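PDB 4L8J: putative efflux transporter from Bacteroides eggerthii, which probably acts as the periplasmic membrane-fusion (adaptor) subunit of an HlyD-family efflux or secretion system. Local coordinates for residues A[71-74]-A[75-78]; A[103-106]-A[107-111]; A[224-228]-A[229-233]; A[244-247]-A[248-251]; A[264-267]-A[268-271]. All coordinates share one frame; numbering follows the deposited sequence.

Interaction 1: residues A[71-74]-A[75-78]; sequences SLQY and AADK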
loop_
_atom_site.group_PDB
_atom_site.type_symbol
_atom_site.label_atom_id
_atom_site.label_comp_id
_atom_site.label_asym_id
_atom_site.label_seq_id
_atom_site.Cartn_x
_atom_site.Cartn_y
_atom_site.Cartn_z
ATOM N N SER A 71 26.052 78.676 5.342
ATOM C CA SER A 71 25.129 79.536 4.597
ATOM C C SER A 71 25.845 80.775 4.029
ATOM O O SER A 71 25.550 81.180 2.899
ATOM C CB SER A 71 23.961 79.964 5.481
ATOM O OG SER A 71 23.006 80.720 4.756
ATOM N N LEU A 72 26.791 81.354 4.808
ATOM C CA LEU A 72 27.590 82.519 4.409
ATOM C C LEU A 72 28.514 82.150 3.250
ATOM O O LEU A 72 28.542 82.879 2.265
ATOM C CB LEU A 72 28.396 83.087 5.584
ATOM C CG LEU A 72 27.594 83.944 6.558
ATOM C CD1 LEU A 72 28.072 83.751 7.988
ATOM C CD2 LEU A 72 27.635 85.409 6.167
ATOM N N GLN A 73 29.221 81.000 3.348
ATOM C CA GLN A 73 30.091 80.498 2.291
ATOM C C GLN A 73 29.285 80.196 1.023
ATOM O O GLN A 73 29.717 80.566 -0.056
ATOM C CB GLN A 73 30.864 79.251 2.747
ATOM C CG GLN A 73 32.034 78.882 1.827
ATOM C CD GLN A 73 33.068 79.986 1.778
ATOM O OE1 GLN A 73 33.679 80.352 2.789
ATOM N NE2 GLN A 73 33.236 80.581 0.609
ATOM N N TYR A 74 28.098 79.588 1.173
ATOM C CA TYR A 74 27.188 79.251 0.077
ATOM C C TYR A 74 26.836 80.516 -0.752
ATOM O O TYR A 74 27.043 80.503 -1.968
ATOM C CB TYR A 74 25.916 78.542 0.612
ATOM C CG TYR A 74 24.882 78.237 -0.452
ATOM C CD1 TYR A 74 23.912 79.174 -0.802
ATOM C CD2 TYR A 74 24.871 77.012 -1.111
ATOM C CE1 TYR A 74 22.988 78.919 -1.814
ATOM C CE2 TYR A 74 23.927 76.730 -2.098
ATOM C CZ TYR A 74 22.995 77.691 -2.454
ATOM O OH TYR A 74 22.067 77.408 -3.428
ATOM N N ALA A 75 26.312 81.587 -0.088
ATOM C CA ALA A 75 25.918 82.845 -0.722
ATOM C C ALA A 75 27.099 83.555 -1.415
ATOM O O ALA A 75 26.887 84.223 -2.431
ATOM C CB ALA A 75 25.282 83.787 0.305
ATOM N N ALA A 76 28.321 83.430 -0.857
ATOM C CA ALA A 76 29.537 84.005 -1.440
ATOM C C ALA A 76 29.979 83.178 -2.653
ATOM O O ALA A 76 30.355 83.739 -3.678
ATOM C CB ALA A 76 30.647 84.055 -0.394
ATOM N N ASP A 77 29.909 81.843 -2.551
ATOM C CA ASP A 77 30.280 80.952 -3.649
ATOM C C ASP A 77 29.240 81.056 -4.775
ATOM O O ASP A 77 29.613 81.009 -5.947
ATOM C CB ASP A 77 30.451 79.500 -3.147
ATOM C CG ASP A 77 31.678 79.276 -2.270
ATOM O OD1 ASP A 77 32.538 80.168 -2.215
ATOM O OD2 ASP A 77 31.816 78.169 -1.716
ATOM N N LYS A 78 27.959 81.264 -4.418
ATOM C CA LYS A 78 26.851 81.447 -5.367
ATOM C C LYS A 78 27.094 82.690 -6.219
ATOM O O LYS A 78 27.053 82.594 -7.448
ATOM C CB LYS A 78 25.490 81.548 -4.645
ATOM C CG LYS A 78 24.285 81.623 -5.590
ATOM C CD LYS A 78 22.964 81.580 -4.823
ATOM C CE LYS A 78 21.758 81.562 -5.731
ATOM N NZ LYS A 78 21.461 82.901 -6.307
#
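Tyr-74 meets Lys-78 one turn further along helix 68-95. Lys-78 N donates to Tyr-74 O at 2.7 Å. The Tyr-74 ring and the lysine chain slant past each other, with Tyr-74 CE1 4.0 Å from Lys-78 CD. Beyond this touch the lysine leads away, and its NZ forms a salt bridge with Glu-82. The ring of Tyr-74 goes to the partner helix 102-127, where its OH bonds the hydroxyl of Tyr-119. Gln-73 makes the second link. Its chain bends at chi2 (62°), which turns the amide back over the helix surface toward Asp-77. Gln-73 NE2 donates to Asp-77 OD1 at 2.9 Å. The oxygen lies close to the amide plane, but the amide comes from above the carboxylate plane, 48° out of it. Asp-77 N also bonds Gln-73 O at 2.8 Å, so backbone and side chains tie the same two residues. Ala-75 adds a nearly straight bond from its N to Ser-71 O at 3.1 Å, and its CB rests against that same oxygen. This i to i+4 pattern is that of an alpha helix, here the first arm of the helical hairpin found in HlyD-family membrane-fusion proteins.

Interaction 2: residues A[103-106]-A[107-111]; sequences QEYE and ISVAN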
loop_
_atom_site.group_PDB
_atom_site.type_symbol
_atom_site.label_atom_id
_atom_site.label_comp_id
_atom_site.label_asym_id
_atom_site.label_seq_id
_atom_site.Cartn_x
_atom_site.Cartn_y
_atom_site.Cartn_z
ATOM N N GLN A 103 43.883 83.413 -24.820
ATOM C CA GLN A 103 44.526 83.438 -23.505
ATOM C C GLN A 103 43.555 83.940 -22.434
ATOM O O GLN A 103 43.445 83.318 -21.388
ATOM C CB GLN A 103 45.762 84.362 -23.546
ATOM C CG GLN A 103 46.572 84.390 -22.243
ATOM C CD GLN A 103 47.587 85.509 -22.173
ATOM O OE1 GLN A 103 48.444 85.680 -23.052
ATOM N NE2 GLN A 103 47.563 86.254 -21.078
ATOM N N GLU A 104 42.882 85.076 -22.699
ATOM C CA GLU A 104 41.927 85.709 -21.799
ATOM C C GLU A 104 40.681 84.840 -21.685
ATOM O O GLU A 104 40.211 84.637 -20.575
ATOM C CB GLU A 104 41.582 87.145 -22.270
ATOM C CG GLU A 104 40.702 87.942 -21.325
ATOM C CD GLU A 104 41.148 88.111 -19.886
ATOM O OE1 GLU A 104 42.370 88.237 -19.649
ATOM O OE2 GLU A 104 40.263 88.206 -19.005
ATOM N N TYR A 105 40.181 84.293 -22.813
ATOM C CA TYR A 105 39.032 83.392 -22.813
ATOM C C TYR A 105 39.332 82.154 -21.944
ATOM O O TYR A 105 38.495 81.752 -21.136
ATOM C CB TYR A 105 38.656 82.962 -24.251
ATOM C CG TYR A 105 37.564 81.912 -24.279
ATOM C CD1 TYR A 105 36.240 82.256 -24.064
ATOM C CD2 TYR A 105 37.861 80.572 -24.508
ATOM C CE1 TYR A 105 35.244 81.288 -23.997
ATOM C CE2 TYR A 105 36.858 79.596 -24.492
ATOM C CZ TYR A 105 35.548 79.965 -24.262
ATOM O OH TYR A 105 34.547 79.032 -24.197
ATOM N N GLU A 106 40.523 81.566 -22.113
ATOM C CA GLU A 106 40.961 80.369 -21.384
ATOM C C GLU A 106 41.017 80.612 -19.887
ATOM O O GLU A 106 40.576 79.767 -19.114
ATOM C CB GLU A 106 42.324 79.925 -21.874
ATOM C CG GLU A 106 42.785 78.638 -21.200
ATOM C CD GLU A 106 44.104 78.152 -21.744
ATOM O OE1 GLU A 106 44.733 78.926 -22.497
ATOM O OE2 GLU A 106 44.478 76.988 -21.473
ATOM N N ILE A 107 41.568 81.761 -19.483
ATOM C CA ILE A 107 41.612 82.174 -18.082
ATOM C C ILE A 107 40.177 82.201 -17.554
ATOM O O ILE A 107 39.921 81.655 -16.486
ATOM C CB ILE A 107 42.346 83.548 -17.929
ATOM C CG1 ILE A 107 43.883 83.372 -18.140
ATOM C CG2 ILE A 107 42.053 84.207 -16.572
ATOM C CD1 ILE A 107 44.697 84.723 -18.432
ATOM N N SER A 108 39.231 82.788 -18.316
ATOM C CA SER A 108 37.837 82.875 -17.859
ATOM C C SER A 108 37.180 81.483 -17.788
ATOM O O SER A 108 36.395 81.247 -16.870
ATOM C CB SER A 108 37.035 83.858 -18.715
ATOM O OG SER A 108 36.673 83.355 -19.989
ATOM N N VAL A 109 37.571 80.525 -18.651
ATOM C CA VAL A 109 37.027 79.149 -18.544
ATOM C C VAL A 109 37.568 78.456 -17.267
ATOM O O VAL A 109 36.824 77.744 -16.570
ATOM C CB VAL A 109 37.342 78.293 -19.801
ATOM C CG1 VAL A 109 36.943 76.841 -19.595
ATOM C CG2 VAL A 109 36.650 78.867 -21.037
ATOM N N ALA A 110 38.879 78.605 -17.012
ATOM C CA ALA A 110 39.529 78.016 -15.840
ATOM C C ALA A 110 38.929 78.610 -14.561
ATOM O O ALA A 110 38.597 77.861 -13.650
ATOM C CB ALA A 110 41.038 78.255 -15.902
ATOM N N ASN A 111 38.700 79.929 -14.534
ATOM C CA ASN A 111 38.074 80.635 -13.407
ATOM C C ASN A 111 36.642 80.155 -13.150
ATOM O O ASN A 111 36.218 80.049 -11.996
ATOM C CB ASN A 111 38.064 82.141 -13.655
ATOM C CG ASN A 111 39.393 82.841 -13.445
ATOM O OD1 ASN A 111 40.362 82.263 -12.936
ATOM N ND2 ASN A 111 39.453 84.133 -13.797
#
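Tyr-105 and Val-109 form the tight side of this turn of helix 102-127. Val-109 CG2 sits over one face of the tyrosine ring in a CH-pi contact, 3.8 Å from the ring centroid. It is shifted toward the rim, with Tyr-105 CE2 only 3.5 Å from Val-109 CG2. The carbonyl oxygen of the same tyrosine accepts two bonds. Val-109 N reaches Tyr-105 O at 2.9 Å. Ser-108 OG donates to Tyr-105 O at 2.7 Å. The serine hydroxyl stands between its own backbone N and carbonyl carbon (chi1 76°), which turns it back to that oxygen. The same OG bonds Asn-91 of helix 68-95, so it links both arms. Replacing Tyr-105 by an alanine would probably leave Val-109 CG2 without its aromatic face and open a gap toward Asn-91 and Leu-95. The other side is looser and exposed. There Gln-103 and Ile-107 run side by side in the same direction, and Gln-103 NE2 only grazes Ile-107 CD1 at 4.2 Å. Ile-107 N still donates to Gln-103 O at 3.1 Å, the ordinary helical bond. A packed side facing helix 68-95 and an exposed side are as expected of an amphipathic helix in an antiparallel helical hairpin, as in HlyD-family adaptors.

Interaction 3: residues A[224-228]-A[229-233]; sequences AAFDR and TIYDV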
loop_
_atom_site.group_PDB
_atom_site.type_symbol
_atom_site.label_atom_id
_atom_site.label_comp_id
_atom_site.label_asym_id
_atom_site.label_seq_id
_atom_site.Cartn_x
_atom_site.Cartn_y
_atom_site.Cartn_z
ATOM N N ALA A 224 1.130 40.818 6.550
ATOM C CA ALA A 224 0.544 42.135 6.842
ATOM C C ALA A 224 0.269 42.318 8.352
ATOM O O ALA A 224 0.463 43.423 8.868
ATOM C CB ALA A 224 -0.746 42.318 6.052
ATOM N N ALA A 225 -0.133 41.220 9.057
ATOM C CA ALA A 225 -0.430 41.242 10.496
ATOM C C ALA A 225 0.824 41.460 11.360
ATOM O O ALA A 225 0.683 41.779 12.548
ATOM C CB ALA A 225 -1.125 39.959 10.914
ATOM N N PHE A 226 2.037 41.311 10.780
ATOM C CA PHE A 226 3.269 41.502 11.539
ATOM C C PHE A 226 3.565 42.981 11.718
ATOM O O PHE A 226 4.293 43.590 10.926
ATOM C CB PHE A 226 4.477 40.769 10.915
ATOM C CG PHE A 226 5.663 40.736 11.856
ATOM C CD1 PHE A 226 5.606 40.026 13.050
ATOM C CD2 PHE A 226 6.829 41.424 11.552
ATOM C CE1 PHE A 226 6.691 40.009 13.926
ATOM C CE2 PHE A 226 7.921 41.396 12.421
ATOM C CZ PHE A 226 7.840 40.696 13.610
ATOM N N ASP A 227 2.955 43.552 12.766
ATOM C CA ASP A 227 3.089 44.946 13.189
ATOM C C ASP A 227 4.148 44.978 14.286
ATOM O O ASP A 227 3.937 44.410 15.363
ATOM C CB ASP A 227 1.719 45.445 13.685
ATOM C CG ASP A 227 1.550 46.944 13.848
ATOM O OD1 ASP A 227 2.579 47.652 13.993
ATOM O OD2 ASP A 227 0.388 47.407 13.878
ATOM N N ARG A 228 5.309 45.580 13.994
ATOM C CA ARG A 228 6.443 45.611 14.927
ATOM C C ARG A 228 6.215 46.559 16.124
ATOM O O ARG A 228 6.953 46.476 17.110
ATOM C CB ARG A 228 7.744 45.948 14.195
ATOM C CG ARG A 228 8.149 44.847 13.217
ATOM C CD ARG A 228 9.458 45.130 12.514
ATOM N NE ARG A 228 10.601 44.833 13.373
ATOM C CZ ARG A 228 11.796 44.470 12.924
ATOM N NH1 ARG A 228 12.008 44.325 11.621
ATOM N NH2 ARG A 228 12.781 44.210 13.777
ATOM N N THR A 229 5.167 47.407 16.063
ATOM C CA THR A 229 4.768 48.267 17.182
ATOM C C THR A 229 4.047 47.387 18.225
ATOM O O THR A 229 4.114 47.690 19.415
ATOM C CB THR A 229 3.895 49.451 16.722
ATOM O OG1 THR A 229 2.566 49.001 16.466
ATOM C CG2 THR A 229 4.461 50.175 15.498
ATOM N N ILE A 230 3.365 46.300 17.766
ATOM C CA ILE A 230 2.659 45.321 18.610
ATOM C C ILE A 230 3.607 44.158 18.950
ATOM O O ILE A 230 3.750 43.809 20.124
ATOM C CB ILE A 230 1.352 44.801 17.935
ATOM C CG1 ILE A 230 0.382 45.952 17.608
ATOM C CG2 ILE A 230 0.666 43.708 18.778
ATOM C CD1 ILE A 230 -0.678 45.607 16.512
ATOM N N TYR A 231 4.222 43.538 17.917
ATOM C CA TYR A 231 5.133 42.403 18.097
ATOM C C TYR A 231 6.578 42.886 18.049
ATOM O O TYR A 231 7.176 42.985 16.976
ATOM C CB TYR A 231 4.856 41.303 17.052
ATOM C CG TYR A 231 3.407 40.877 17.014
ATOM C CD1 TYR A 231 2.898 39.993 17.958
ATOM C CD2 TYR A 231 2.540 41.369 16.039
ATOM C CE1 TYR A 231 1.564 39.601 17.931
ATOM C CE2 TYR A 231 1.202 40.983 16.000
ATOM C CZ TYR A 231 0.721 40.091 16.946
ATOM O OH TYR A 231 -0.600 39.717 16.934
ATOM N N ASP A 232 7.125 43.197 19.236
ATOM C CA ASP A 232 8.478 43.718 19.413
ATOM C C ASP A 232 9.467 42.557 19.480
ATOM O O ASP A 232 9.788 42.049 20.558
ATOM C CB ASP A 232 8.548 44.607 20.677
ATOM C CG ASP A 232 9.808 45.436 20.782
ATOM O OD1 ASP A 232 10.077 46.230 19.849
ATOM O OD2 ASP A 232 10.518 45.310 21.806
ATOM N N VAL A 233 9.926 42.127 18.306
ATOM C CA VAL A 233 10.855 41.009 18.137
ATOM C C VAL A 233 12.254 41.587 17.942
ATOM O O VAL A 233 12.429 42.518 17.152
ATOM C CB VAL A 233 10.388 40.113 16.951
ATOM C CG1 VAL A 233 11.490 39.170 16.495
ATOM C CG2 VAL A 233 9.125 39.337 17.318
#
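Asp-227 and Thr-229 are brought together by their first torsions. The aspartate CG is anti to its backbone N (chi1 -165°), which carries the carboxylate forward over the turn. The threonine hydroxyl stands between its N and carbonyl carbon (chi1 77°) and faces back. Thr-229 OG1 donates to Asp-227 OD1 at 2.8 Å, coming from above the carboxylate plane. Thr-229 N adds a weak bond to the same OD1. The other oxygen, Asp-227 OD2, lies 3.4 Å from Ile-230 CD1. The backbone oxygen of Asp-227 closes the turn. Tyr-231 N donates to Asp-227 O at 2.7 Å, almost straight at 174°. Ile-230 N makes only a weak bond to that oxygen. The weak bond from Thr-229 N to the aspartate side chain is consistent with an Asx turn, and the bond from Tyr-231 N to Asp-227 O closes an alpha turn over 227-231. Inverse gamma turns centred on Phe-226 and Asp-232 flank it. This loop joins strands 215-221 and 238-246 of the six-stranded antiparallel barrel. Phe-226 CE1 meets Tyr-231 CB at 3.8 Å. The edge of the Phe-226 ring then approaches valine, with Phe-226 CZ 4.2 Å from Val-233 CG2. The methyl Ile-230 CG2 lies over the centre of the Tyr-231 ring. Phe-198 meets both Phe-226 and Tyr-231 edge-to-face, and Tyr-193 does the same to Tyr-231. Arg-228 CA also makes a C-H...O contact with Tyr-231 O at 3.4 Å.

Interaction 4: residues A[244-247]-A[248-251]; sequences ASDI and APFI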
loop_
_atom_site.group_PDB
_atom_site.type_symbol
_atom_site.label_atom_id
_atom_site.label_comp_id
_atom_site.label_asym_id
_atom_site.label_seq_id
_atom_site.Cartn_x
_atom_site.Cartn_y
_atom_site.Cartn_z
ATOM N N ALA A 244 5.635 23.284 5.712
ATOM C CA ALA A 244 4.559 22.434 5.132
ATOM C C ALA A 244 4.837 22.206 3.660
ATOM O O ALA A 244 4.989 23.167 2.882
ATOM C CB ALA A 244 3.179 23.055 5.310
ATOM N N SER A 245 5.002 20.929 3.301
ATOM C CA SER A 245 5.338 20.550 1.945
ATOM C C SER A 245 4.386 19.482 1.415
ATOM O O SER A 245 4.341 18.378 1.968
ATOM C CB SER A 245 6.773 20.009 1.882
ATOM O OG SER A 245 7.737 20.891 2.432
ATOM N N ASP A 246 3.694 19.774 0.299
ATOM C CA ASP A 246 2.880 18.747 -0.340
ATOM C C ASP A 246 3.815 17.961 -1.256
ATOM O O ASP A 246 4.255 18.485 -2.270
ATOM C CB ASP A 246 1.656 19.324 -1.077
ATOM C CG ASP A 246 0.665 18.260 -1.549
ATOM O OD1 ASP A 246 1.050 17.075 -1.626
ATOM O OD2 ASP A 246 -0.483 18.620 -1.865
ATOM N N ILE A 247 4.181 16.735 -0.861
ATOM C CA ILE A 247 5.092 15.909 -1.651
ATOM C C ILE A 247 4.375 15.119 -2.774
ATOM O O ILE A 247 5.040 14.410 -3.518
ATOM C CB ILE A 247 5.956 14.968 -0.783
ATOM C CG1 ILE A 247 5.101 13.929 -0.013
ATOM C CG2 ILE A 247 6.908 15.773 0.139
ATOM C CD1 ILE A 247 5.997 12.778 0.502
ATOM N N ALA A 248 3.042 15.211 -2.887
ATOM C CA ALA A 248 2.299 14.531 -3.982
ATOM C C ALA A 248 1.157 15.428 -4.458
ATOM O O ALA A 248 -0.013 15.093 -4.276
ATOM C CB ALA A 248 1.766 13.176 -3.521
ATOM N N PRO A 249 1.475 16.615 -5.014
ATOM C CA PRO A 249 0.398 17.551 -5.405
ATOM C C PRO A 249 -0.474 17.042 -6.560
ATOM O O PRO A 249 -1.620 17.454 -6.676
ATOM C CB PRO A 249 1.162 18.830 -5.798
ATOM C CG PRO A 249 2.523 18.332 -6.254
ATOM C CD PRO A 249 2.819 17.179 -5.305
ATOM N N PHE A 250 0.041 16.113 -7.347
ATOM C CA PHE A 250 -0.601 15.492 -8.503
ATOM C C PHE A 250 -1.843 14.662 -8.134
ATOM O O PHE A 250 -2.630 14.361 -9.039
ATOM C CB PHE A 250 0.400 14.581 -9.239
ATOM C CG PHE A 250 1.178 13.619 -8.359
ATOM C CD1 PHE A 250 0.654 12.371 -8.025
ATOM C CD2 PHE A 250 2.439 13.959 -7.871
ATOM C CE1 PHE A 250 1.363 11.497 -7.195
ATOM C CE2 PHE A 250 3.166 13.063 -7.076
ATOM C CZ PHE A 250 2.622 11.848 -6.729
ATOM N N ILE A 251 -1.998 14.243 -6.840
ATOM C CA ILE A 251 -3.128 13.391 -6.405
ATOM C C ILE A 251 -4.437 14.095 -6.738
ATOM O O ILE A 251 -4.612 15.250 -6.364
ATOM C CB ILE A 251 -3.039 12.984 -4.910
ATOM C CG1 ILE A 251 -1.922 11.940 -4.708
ATOM C CG2 ILE A 251 -4.416 12.455 -4.360
ATOM C CD1 ILE A 251 -1.643 11.660 -3.194
HETATM O O HOH W 1 -2.051 16.314 -2.681
#
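Asp-246 folds its carboxylate over the next two peptides. Ala-248 N donates to Asp-246 OD1 at 3.0 Å, with an N-H...O angle of 154°. The N-H arrives on the anti side of the oxygen and somewhat out of the carboxylate plane. Asp-246 OD2 is tied to the same residue through water. One water donates to Asp-246 OD2 at 2.9 Å and to Ala-248 O at 2.9 Å. Both polar atoms of the Ala-248 backbone thus answer to one carboxylate. Pro-249 lies against this group, with its CA 3.8 Å from Asp-246 OD2. Its ring atom Pro-249 CD is 3.6 Å from Asp-246 O. The aspartate torsion sets this up, for CG is anti to the backbone N (chi1 -170°) and beside the carbonyl carbon, on the side where the chain goes on. Further out, Ser-19 OG holds Asp-246 OD1 as well. The backbone pairing of Ile-247 with Ser-19 ties down the chain beside it, next to strand 20-29. Beyond it a type I beta turn runs from Ala-248 to Ile-251, closed by a weak bond. The Phe-250 ring sets one face over Ala-248 C. The bond from an aspartate side chain to the N two residues on is an Asx turn, here ending barrel strand 238-246 where the chain leaves the barrel.

Interaction 5: residues A[264-267]-A[268-271]; sequences FGDS and ENKN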
loop_
_atom_site.group_PDB
_atom_site.type_symbol
_atom_site.label_atom_id
_atom_site.label_comp_id
_atom_site.label_asym_id
_atom_site.label_seq_id
_atom_site.Cartn_x
_atom_site.Cartn_y
_atom_site.Cartn_z
ATOM N N PHE A 264 -16.610 5.488 14.011
ATOM C CA PHE A 264 -17.628 4.622 14.593
ATOM C C PHE A 264 -18.827 4.480 13.633
ATOM O O PHE A 264 -18.965 5.248 12.667
ATOM C CB PHE A 264 -18.066 5.148 15.983
ATOM C CG PHE A 264 -18.589 6.563 16.017
ATOM C CD1 PHE A 264 -17.728 7.635 16.235
ATOM C CD2 PHE A 264 -19.944 6.823 15.856
ATOM C CE1 PHE A 264 -18.217 8.945 16.281
ATOM C CE2 PHE A 264 -20.433 8.130 15.928
ATOM C CZ PHE A 264 -19.562 9.182 16.134
ATOM N N GLY A 265 -19.659 3.476 13.904
ATOM C CA GLY A 265 -20.843 3.186 13.107
ATOM C C GLY A 265 -22.144 3.664 13.733
ATOM O O GLY A 265 -22.155 4.497 14.640
ATOM N N ASP A 266 -23.252 3.129 13.228
ATOM C CA ASP A 266 -24.619 3.385 13.678
ATOM C C ASP A 266 -25.359 2.042 13.707
ATOM O O ASP A 266 -25.223 1.260 12.770
ATOM C CB ASP A 266 -25.315 4.393 12.728
ATOM C CG ASP A 266 -26.578 5.052 13.273
ATOM O OD1 ASP A 266 -27.473 4.320 13.756
ATOM O OD2 ASP A 266 -26.696 6.291 13.161
ATOM N N SER A 267 -26.149 1.779 14.759
ATOM C CA SER A 267 -26.905 0.518 14.857
ATOM C C SER A 267 -28.035 0.461 13.802
ATOM O O SER A 267 -28.495 -0.633 13.474
ATOM C CB SER A 267 -27.463 0.317 16.266
ATOM O OG SER A 267 -28.406 1.312 16.638
ATOM N N GLU A 268 -28.401 1.622 13.205
ATOM C CA GLU A 268 -29.479 1.735 12.211
ATOM C C GLU A 268 -29.016 1.720 10.762
ATOM O O GLU A 268 -29.876 1.627 9.890
ATOM C CB GLU A 268 -30.309 3.011 12.454
ATOM C CG GLU A 268 -30.946 3.082 13.838
ATOM C CD GLU A 268 -31.754 1.871 14.274
ATOM O OE1 GLU A 268 -32.628 1.434 13.492
ATOM O OE2 GLU A 268 -31.500 1.346 15.384
ATOM N N ASN A 269 -27.685 1.801 10.475
ATOM C CA ASN A 269 -27.206 1.821 9.084
ATOM C C ASN A 269 -25.748 1.295 8.946
ATOM O O ASN A 269 -25.131 0.874 9.934
ATOM C CB ASN A 269 -27.327 3.266 8.500
ATOM C CG ASN A 269 -26.581 4.317 9.301
ATOM O OD1 ASN A 269 -25.376 4.206 9.531
ATOM N ND2 ASN A 269 -27.284 5.342 9.776
ATOM N N LYS A 270 -25.208 1.352 7.716
ATOM C CA LYS A 270 -23.846 0.914 7.400
ATOM C C LYS A 270 -22.840 2.129 7.292
ATOM O O LYS A 270 -21.672 1.928 6.935
ATOM C CB LYS A 270 -23.838 0.056 6.108
ATOM C CG LYS A 270 -24.084 0.822 4.813
ATOM C CD LYS A 270 -23.673 0.007 3.595
ATOM C CE LYS A 270 -23.395 0.889 2.400
ATOM N NZ LYS A 270 -22.895 0.107 1.236
ATOM N N ASN A 271 -23.287 3.354 7.654
ATOM C CA ASN A 271 -22.461 4.573 7.584
ATOM C C ASN A 271 -21.369 4.658 8.642
ATOM O O ASN A 271 -21.465 4.062 9.713
ATOM C CB ASN A 271 -23.312 5.828 7.698
ATOM C CG ASN A 271 -24.442 5.894 6.729
ATOM O OD1 ASN A 271 -24.386 5.305 5.650
ATOM N ND2 ASN A 271 -25.484 6.632 7.091
HETATM O O HOH W 2 -22.767 1.767 10.926
#
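Asp-266 touches Asn-269 and Glu-268 along its whole side chain. Its CG is anti to the backbone N (chi1 -163°), which lays the group along the turn. At the root, Asp-266 CB is 3.2 Å from Asn-269 OD1. Next, Asp-266 CG passes the other end of that amide, 3.6 Å from Asn-269 ND2. The amide and carboxylate planes stand 52° apart, so the two groups do not lie flat on each other. At the tip the oxygens part. Asp-266 OD1 accepts from Glu-268 N at 2.9 Å, in a fairly straight bond on its anti side. The same oxygen is 3.4 Å from Glu-268 CB. Asp-266 OD2 turns to Arg-284 in a salt bridge. The backbone link is weaker, with Asn-269 N 3.4 Å from Asp-266 O. A water helps to bridge the arms, accepting from Asp-266 N at 2.7 Å and lying close to the carbonyl oxygens of Asn-269 and Asn-271. The bond from Asn-271 N to Asn-269 OD1, 2.9 Å long, spans the corner at Lys-270 as an Asx turn. With an alanine in place of Asn-269, the N-H of Asn-271 would probably lose its acceptor and the corner at Lys-270 would be freer to shift. At the start of the segment, Phe-264 packs on Val-315 of the second subunit. The type I turn from Asp-266 to Asn-269, its first residue accepting from Glu-268 N as in an Asx turn, is the irregular connection of a hairpin whose strands 264-266 and 271-278 pair through the backbones of Phe-264 and Tyr-273.

Overall arrangement
The five contacts come in series along an elongated chain. Interactions 1 and 2 lie on the two successive helices 68-95 and 102-127, with centres 23 Å apart. Interaction 3 is near the middle, about 11 Å from the centre of the chain. It sits in the loop before strand 238-246, and interaction 4 ends that strand, with centres 32 Å apart. Both border the six-stranded barrel. Interactions 4 and 5 have centres 33 Å apart, and the centre of interaction 5 is 106 Å from that of interaction 2. No two touch. The order from helical hairpin to barrel to end domain is consistent with an elongated adaptor, as in HlyD-family membrane-fusion proteins.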